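Local coordinates for probable phospholipase A2 homolog 2 (PDB 2WG9), which probably catalyses the calcium-dependent hydrolysis of the 2-acyl ester of phosphoglycerides, releasing a lysophospholipid and a free fatty acid, at residues A[32-37]-A[103-108]. Sequence-based numbering, arbitrary orientation. Where two conformers were deposited one is given.
Sequences PLLRYG and GQTASV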
# COMPACT_ATOMS: atom_id res chain seq x y z
N PRO A 32 -2.79 -8.05 -8.25
CA PRO A 32 -3.89 -7.18 -8.72
C PRO A 32 -5.15 -7.22 -7.85
O PRO A 32 -5.96 -6.30 -7.93
CB PRO A 32 -4.20 -7.71 -10.13
CG PRO A 32 -3.03 -8.58 -10.50
CD PRO A 32 -2.54 -9.15 -9.21
N LEU A 33 -5.32 -8.27 -7.04
CA LEU A 33 -6.53 -8.46 -6.25
C LEU A 33 -6.32 -8.33 -4.73
O LEU A 33 -7.28 -8.31 -3.96
CB LEU A 33 -7.18 -9.82 -6.57
CG LEU A 33 -7.72 -10.06 -7.98
CD1 LEU A 33 -8.34 -11.45 -8.07
CD2 LEU A 33 -8.72 -8.99 -8.42
N LEU A 34 -5.05 -8.25 -4.32
CA LEU A 34 -4.68 -8.15 -2.91
C LEU A 34 -5.49 -7.08 -2.18
O LEU A 34 -5.61 -5.95 -2.67
CB LEU A 34 -3.18 -7.85 -2.81
CG LEU A 34 -2.40 -8.05 -1.51
CD1 LEU A 34 -0.95 -8.41 -1.83
CD2 LEU A 34 -2.45 -6.83 -0.61
N ARG A 35 -6.06 -7.44 -1.03
CA ARG A 35 -6.66 -6.48 -0.11
C ARG A 35 -6.26 -6.86 1.31
O ARG A 35 -6.66 -7.91 1.81
CB ARG A 35 -8.18 -6.40 -0.26
CG ARG A 35 -8.61 -5.72 -1.52
CD ARG A 35 -10.09 -5.53 -1.58
NE ARG A 35 -10.46 -4.78 -2.77
CZ ARG A 35 -11.71 -4.64 -3.22
NH1 ARG A 35 -12.72 -5.20 -2.56
NH2 ARG A 35 -11.94 -3.94 -4.32
N TYR A 36 -5.48 -5.99 1.94
CA TYR A 36 -4.86 -6.28 3.23
C TYR A 36 -5.01 -5.04 4.11
O TYR A 36 -4.67 -3.93 3.68
CB TYR A 36 -3.38 -6.62 3.00
CG TYR A 36 -2.55 -6.89 4.23
CD1 TYR A 36 -2.11 -8.19 4.53
CD2 TYR A 36 -2.15 -5.85 5.07
CE1 TYR A 36 -1.32 -8.44 5.65
CE2 TYR A 36 -1.37 -6.09 6.19
CZ TYR A 36 -0.96 -7.38 6.47
OH TYR A 36 -0.18 -7.60 7.59
N GLY A 37 -5.52 -5.25 5.32
CA GLY A 37 -5.81 -4.14 6.24
C GLY A 37 -6.89 -3.27 5.63
O GLY A 37 -7.77 -3.77 4.92
N GLY A 103 5.02 -11.08 6.24
CA GLY A 103 6.24 -11.06 5.45
C GLY A 103 6.01 -11.42 4.00
O GLY A 103 6.55 -10.79 3.10
N GLN A 104 5.19 -12.44 3.77
CA GLN A 104 4.81 -12.87 2.43
C GLN A 104 4.09 -11.76 1.65
O GLN A 104 4.46 -11.46 0.51
CB GLN A 104 3.94 -14.12 2.50
CG GLN A 104 3.68 -14.78 1.16
CD GLN A 104 2.71 -15.95 1.25
OE1 GLN A 104 1.80 -15.97 2.09
NE2 GLN A 104 2.90 -16.93 0.37
N THR A 105 3.05 -11.17 2.25
CA THR A 105 2.28 -10.11 1.60
C THR A 105 3.16 -8.89 1.32
O THR A 105 3.07 -8.30 0.25
CB THR A 105 1.03 -9.71 2.44
OG1 THR A 105 0.14 -10.83 2.52
CG2 THR A 105 0.28 -8.53 1.80
N ALA A 106 4.02 -8.55 2.27
CA ALA A 106 4.93 -7.42 2.08
C ALA A 106 5.86 -7.64 0.89
O ALA A 106 6.15 -6.70 0.15
CB ALA A 106 5.74 -7.17 3.34
N SER A 107 6.30 -8.89 0.70
CA SER A 107 7.19 -9.22 -0.41
C SER A 107 6.47 -9.09 -1.76
O SER A 107 7.07 -8.66 -2.75
CB SER A 107 7.78 -10.62 -0.24
OG SER A 107 8.64 -10.93 -1.32
N VAL A 108 5.19 -9.46 -1.78
CA VAL A 108 4.37 -9.31 -2.99
C VAL A 108 4.18 -7.82 -3.34
O VAL A 108 4.35 -7.40 -4.50
CB VAL A 108 3.00 -10.05 -2.86
CG1 VAL A 108 2.11 -9.80 -4.08
CG2 VAL A 108 3.23 -11.57 -2.68
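The methyl of Thr-105 fits between Leu-34 and Tyr-36, with CG2 3.6 Å from Tyr-36 CD1 and 3.8 Å from Leu-34 CD1. It meets the tyrosine ring obliquely, nearest CD1, with CG and CE1 a little farther off. One turn further along the helix, Val-108 CG1 lies 4.0 Å from Leu-34 CD1, so this leucine methyl touches both helix side chains. The segments meet by van der Waals packing, chiefly of methyl groups on one another and on the tyrosine ring, without a polar bond between them. In Thr-105 the methyl lies anti to the backbone N and points at the strand, while OG1 (chi1 -64°) turns back along the helix and hydrogen-bonds Asn-101 O. Tyr-36, its ring carried across to the helix by an extended chi1 of 178°, also packs on Leu-56 of helix 55-68, and its OH is hydrogen-bonded to Asp-54 OD2. A leucine in place of Tyr-36 would probably leave Asp-54 without this hydroxyl partner and Thr-105 CG2 with less cover. Leu-34 touches the bound octanoic acid and lies close to calcium-binding Gly-41. The strand pairs antiparallel with 24-26, and the contact joins it to helix 102-125 beside the fatty-acid pocket and calcium-binding loop of a secretory phospholipase A2.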